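Local coordinates for protein caspase Nc subunit 1 (Drosophila melanogaster, PDB 2FP3) that acts as an initiator caspase, a cysteine endopeptidase in the activation cascade of the caspases that execute apoptosis, at residues I90-F93 with Q94-F98; S153-D156 with M157-K161. The protein carries 2 engineered substitutions. All blocks are in the same frame, centred on the assembly; numbering follows the deposited sequence.

Interaction 1: residues I90-F93 with Q94-F98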
loop_
_atom_site.group_PDB
_atom_site.type_symbol
_atom_site.label_atom_id
_atom_site.label_comp_id
_atom_site.label_asym_id
_atom_site.label_seq_id
_atom_site.Cartn_x
_atom_site.Cartn_y
_atom_site.Cartn_z
ATOM N N ILE A 90 -9.837 0.351 3.955
ATOM C CA ILE A 90 -10.115 0.469 5.378
ATOM C C ILE A 90 -10.718 -0.827 5.900
ATOM O O ILE A 90 -10.232 -1.398 6.875
ATOM C CB ILE A 90 -11.056 1.662 5.675
ATOM C CG1 ILE A 90 -10.284 2.969 5.484
ATOM C CG2 ILE A 90 -11.573 1.596 7.119
ATOM C CD1 ILE A 90 -11.165 4.209 5.379
ATOM N N HIS A 91 -11.765 -1.303 5.246
ATOM C CA HIS A 91 -12.387 -2.546 5.674
ATOM C C HIS A 91 -11.353 -3.673 5.803
ATOM O O HIS A 91 -11.248 -4.321 6.846
ATOM C CB HIS A 91 -13.469 -2.973 4.682
ATOM C CG HIS A 91 -13.917 -4.387 4.868
ATOM N ND1 HIS A 91 -14.599 -4.807 5.990
ATOM C CD2 HIS A 91 -13.716 -5.490 4.114
ATOM C CE1 HIS A 91 -14.794 -6.112 5.919
ATOM N NE2 HIS A 91 -14.267 -6.550 4.791
ATOM N N LEU A 92 -10.596 -3.904 4.736
ATOM C CA LEU A 92 -9.582 -4.952 4.722
ATOM C C LEU A 92 -8.560 -4.850 5.848
ATOM O O LEU A 92 -8.219 -5.863 6.484
ATOM C CB LEU A 92 -8.827 -4.946 3.391
ATOM C CG LEU A 92 -7.561 -5.808 3.351
ATOM C CD1 LEU A 92 -7.944 -7.264 3.496
ATOM C CD2 LEU A 92 -6.818 -5.577 2.034
ATOM N N PHE A 93 -8.055 -3.643 6.095
ATOM C CA PHE A 93 -7.057 -3.497 7.138
ATOM C C PHE A 93 -7.613 -3.509 8.551
ATOM O O PHE A 93 -6.873 -3.769 9.507
ATOM C CB PHE A 93 -6.159 -2.283 6.860
ATOM C CG PHE A 93 -5.178 -2.532 5.743
ATOM C CD1 PHE A 93 -5.501 -2.215 4.428
ATOM C CD2 PHE A 93 -3.992 -3.219 5.989
ATOM C CE1 PHE A 93 -4.669 -2.587 3.374
ATOM C CE2 PHE A 93 -3.149 -3.599 4.939
ATOM C CZ PHE A 93 -3.496 -3.282 3.626
ATOM N N GLN A 94 -8.912 -3.251 8.694
ATOM C CA GLN A 94 -9.524 -3.334 10.021
ATOM C C GLN A 94 -9.554 -4.812 10.397
ATOM O O GLN A 94 -9.330 -5.173 11.545
ATOM C CB GLN A 94 -10.945 -2.792 10.018
ATOM C CG GLN A 94 -11.023 -1.283 10.048
ATOM C CD GLN A 94 -12.425 -0.788 10.312
ATOM O OE1 GLN A 94 -13.386 -1.226 9.668
ATOM N NE2 GLN A 94 -12.557 0.136 11.261
ATOM N N GLU A 95 -9.817 -5.663 9.409
ATOM C CA GLU A 95 -9.864 -7.096 9.626
ATOM C C GLU A 95 -8.452 -7.648 9.816
ATOM O O GLU A 95 -8.273 -8.746 10.355
ATOM C CB GLU A 95 -10.555 -7.776 8.446
ATOM C CG GLU A 95 -11.930 -7.201 8.153
ATOM C CD GLU A 95 -12.935 -7.468 9.266
ATOM O OE1 GLU A 95 -13.894 -6.678 9.402
ATOM O OE2 GLU A 95 -12.778 -8.467 9.996
ATOM N N LEU A 96 -7.444 -6.907 9.362
ATOM C CA LEU A 96 -6.071 -7.363 9.566
ATOM C C LEU A 96 -5.598 -6.779 10.896
ATOM O O LEU A 96 -4.461 -6.965 11.310
ATOM C CB LEU A 96 -5.151 -6.903 8.427
ATOM C CG LEU A 96 -5.470 -7.431 7.027
ATOM C CD1 LEU A 96 -4.364 -7.029 6.068
ATOM C CD2 LEU A 96 -5.609 -8.934 7.056
ATOM N N ASN A 97 -6.501 -6.064 11.556
ATOM C CA ASN A 97 -6.224 -5.454 12.841
ATOM C C ASN A 97 -5.135 -4.385 12.816
ATOM O O ASN A 97 -4.338 -4.301 13.743
ATOM C CB ASN A 97 -5.854 -6.530 13.851
ATOM C CG ASN A 97 -6.900 -7.618 13.944
ATOM O OD1 ASN A 97 -6.732 -8.711 13.391
ATOM N ND2 ASN A 97 -7.997 -7.321 14.634
ATOM N N PHE A 98 -5.101 -3.581 11.756
ATOM C CA PHE A 98 -4.123 -2.505 11.632
ATOM C C PHE A 98 -4.688 -1.229 12.230
ATOM O O PHE A 98 -5.903 -1.060 12.322
ATOM C CB PHE A 98 -3.807 -2.191 10.159
ATOM C CG PHE A 98 -2.664 -2.974 9.590
ATOM C CD1 PHE A 98 -1.716 -2.343 8.799
ATOM C CD2 PHE A 98 -2.540 -4.337 9.831
ATOM C CE1 PHE A 98 -0.652 -3.054 8.244
ATOM C CE2 PHE A 98 -1.475 -5.067 9.278
ATOM C CZ PHE A 98 -0.527 -4.419 8.480
#
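Gln94 N donates to Ile90 O at 2.9 Å and Glu95 N to His91 O at 3.2 Å, the i to i+4 bonds of the last regular turn of helix 82-95, before the chain breaks out through a Schellman motif. The evidence for that motif is the positive phi of Asn97 together with two bonds back into the turn: Phe98 N reaches Phe93 O at 2.9 Å, nearly straight at 171°, and Asn97 N reaches Gln94 O at 3.0 Å. The reversal belongs to the beta-alpha-beta unit of strand 62-68, helix 82-95 and strand 98-103, where it hands the chain from helix to second strand.

On one flank Ile90 and Gln94 run side by side, CG2 of the isoleucine facing CD of the glutamine, whose amide NE2 goes on to bond Gly29 O. Next to them the first torsion of Glu95 (chi1 -54°, CG beside the backbone N) sets its CG over one face of the His91 imidazole, 4.2 Å from the ring centroid, a CH-pi contact. A bend at chi2 brings the carboxylate back, tilted against the ring, with OE1 near His91 CE1. Both ring nitrogens are engaged by the N-terminal segment, ND1 with Val31 O and NE2 with Pro34 O, which fixes the imidazole's rotation.

The inner flank is apolar. Leu92 CD1 approaches Leu96 CG, and Met263 of helix 251-266 touches both leucines. Phe93 and Phe98 point the same way, both against Leu64 of strand 62-68, and the edge of Phe93 is directed at the face of Phe98, centroids 5.2 Å apart and planes at 60°. Leu96 CD1 meets Phe93 obliquely at CD2 and CE2, while Phe93 CD2 sits above the Phe98 ring, displaced toward its rim, with CD1 of Phe98 the nearest ring atom at 3.7 Å.

Interaction 2: residues S153-D156 with M157-K161; sequences SVVD and MQKIK
Val155 and Lys159 make the closest side-chain contact across the junction where the short, weakly bonded strand 154-156 passes without a linker into helix 157-162. The two short axes approach to 5.5 Å and the direction turns by 63° at Asp156, the N-cap position, although its carboxylate makes no capping bond.

From its CB, Lys159 can be followed outward. CB lies 3.0 Å from Asp156 O and 3.6 Å from Val155 CG1, so the root of the side chain rests against the carbonyl oxygen and the valine methyl together. CG, placed anti to the backbone N (chi1 -176°), stays beside the same methyl, 3.8 Å from Val155 CG1. Bends at chi2 and chi3 then turn CD, CE and NZ away from the strand, and beyond CG the chain meets nothing more of 153-156. The lysine thus contributes its aliphatic base here, while its side chain also touches Phe112 of helix 108-119. Val155 rests on Phe112 too, as well as on Gln108 and Phe149, so one phenylalanine meets both partners of the pair.

Between the two segments the one hydrogen bond, Lys159 N to Asp156 O, is weak, bent to 126° at the hydrogen. Ile160 brings CG1 no closer than 4.2 Å to that carbonyl oxygen and packs instead on Val147 of the neighbouring strand. Val155 pairs through its backbone with Val147, and Met157 with Glu145, continuing the tie to the preceding hairpin arm into the first helical residue.

The Met157 side chain sets off away from the strand, although CB touches Asp156 C, and meets Tyr237; it is about 5 Å from that of Ala184, the engineered residue at the inferred active-site position. The arrangement is therefore a strand-to-helix junction following the second strand of the caspase-domain beta-hairpin 146-148/154-156, beside the catalytic region.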
loop_
_atom_site.group_PDB
_atom_site.type_symbol
_atom_site.label_atom_id
_atom_site.label_comp_id
_atom_site.label_asym_id
_atom_site.label_seq_id
_atom_site.Cartn_x
_atom_site.Cartn_y
_atom_site.Cartn_z
ATOM N N SER A 153 0.436 20.440 -7.386
ATOM C CA SER A 153 1.891 20.340 -7.321
ATOM C C SER A 153 2.382 18.903 -7.540
ATOM O O SER A 153 1.609 17.950 -7.451
ATOM C CB SER A 153 2.394 20.861 -5.975
ATOM O OG SER A 153 1.878 20.094 -4.904
ATOM N N VAL A 154 3.675 18.757 -7.820
ATOM C CA VAL A 154 4.263 17.448 -8.073
ATOM C C VAL A 154 5.556 17.205 -7.296
ATOM O O VAL A 154 6.208 18.148 -6.844
ATOM C CB VAL A 154 4.552 17.269 -9.572
ATOM C CG1 VAL A 154 3.260 17.372 -10.364
ATOM C CG2 VAL A 154 5.534 18.318 -10.032
ATOM N N VAL A 155 5.921 15.932 -7.153
ATOM C CA VAL A 155 7.126 15.540 -6.425
ATOM C C VAL A 155 7.714 14.272 -7.029
ATOM O O VAL A 155 6.985 13.450 -7.587
ATOM C CB VAL A 155 6.813 15.220 -4.948
ATOM C CG1 VAL A 155 8.102 14.999 -4.178
ATOM C CG2 VAL A 155 5.999 16.325 -4.332
ATOM N N ASP A 156 9.031 14.115 -6.915
ATOM C CA ASP A 156 9.696 12.919 -7.417
ATOM C C ASP A 156 9.313 11.786 -6.480
ATOM O O ASP A 156 9.515 11.885 -5.271
ATOM C CB ASP A 156 11.221 13.073 -7.391
ATOM C CG ASP A 156 11.771 13.751 -8.629
ATOM O OD1 ASP A 156 13.011 13.823 -8.762
ATOM O OD2 ASP A 156 10.974 14.211 -9.471
ATOM N N MET A 157 8.760 10.710 -7.021
ATOM C CA MET A 157 8.387 9.596 -6.169
ATOM C C MET A 157 9.615 9.143 -5.391
ATOM O O MET A 157 9.509 8.568 -4.307
ATOM C CB MET A 157 7.827 8.446 -6.995
ATOM C CG MET A 157 7.168 7.401 -6.132
ATOM S SD MET A 157 5.934 6.497 -7.027
ATOM C CE MET A 157 6.954 5.204 -7.766
ATOM N N GLN A 158 10.784 9.407 -5.952
ATOM C CA GLN A 158 12.028 9.058 -5.290
ATOM C C GLN A 158 12.027 9.739 -3.921
ATOM O O GLN A 158 12.397 9.138 -2.921
ATOM C CB GLN A 158 13.219 9.557 -6.113
ATOM C CG GLN A 158 14.107 8.464 -6.673
ATOM C CD GLN A 158 14.789 7.651 -5.591
ATOM O OE1 GLN A 158 14.160 6.829 -4.927
ATOM N NE2 GLN A 158 16.085 7.882 -5.404
ATOM N N LYS A 159 11.614 11.001 -3.893
ATOM C CA LYS A 159 11.559 11.763 -2.651
ATOM C C LYS A 159 10.775 10.943 -1.636
ATOM O O LYS A 159 11.271 10.631 -0.555
ATOM C CB LYS A 159 10.858 13.109 -2.880
ATOM C CG LYS A 159 10.828 14.044 -1.667
ATOM C CD LYS A 159 12.100 14.885 -1.536
ATOM C CE LYS A 159 13.339 14.043 -1.243
ATOM N NZ LYS A 159 14.571 14.876 -1.108
ATOM N N ILE A 160 9.550 10.589 -2.009
ATOM C CA ILE A 160 8.684 9.800 -1.157
ATOM C C ILE A 160 9.368 8.520 -0.656
ATOM O O ILE A 160 9.377 8.254 0.542
ATOM C CB ILE A 160 7.392 9.435 -1.903
ATOM C CG1 ILE A 160 6.716 10.712 -2.393
ATOM C CG2 ILE A 160 6.454 8.666 -0.987
ATOM C CD1 ILE A 160 5.415 10.478 -3.141
ATOM N N LYS A 161 9.940 7.729 -1.556
ATOM C CA LYS A 161 10.607 6.498 -1.137
ATOM C C LYS A 161 11.716 6.782 -0.131
ATOM O O LYS A 161 11.808 6.125 0.908
ATOM C CB LYS A 161 11.221 5.768 -2.337
ATOM C CG LYS A 161 10.225 5.321 -3.382
ATOM C CD LYS A 161 10.917 4.679 -4.568
ATOM C CE LYS A 161 9.912 4.386 -5.668
ATOM N NZ LYS A 161 10.507 3.623 -6.796
#

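From the N terminus the chain runs through strand 62-68 into helix 82-95, where interaction 1 closes the local turn at the helix end and sends the chain into strand 98-103, parallel to the first. It then passes helix 108-119, strand 130-139 and the antiparallel strand 146-148 before interaction 2 joins strand 154-156 to helix 157-162. Both are local closures met in series; they neither nest nor cross. Their centres lie 27 Å apart on opposite sides of the chain's centre, with nearest atoms about 16 Å apart. The connection is through the mixed sheet: interaction 1 packs against strands 62-68 and 98-103, interaction 2 against 146-148 and 233-237.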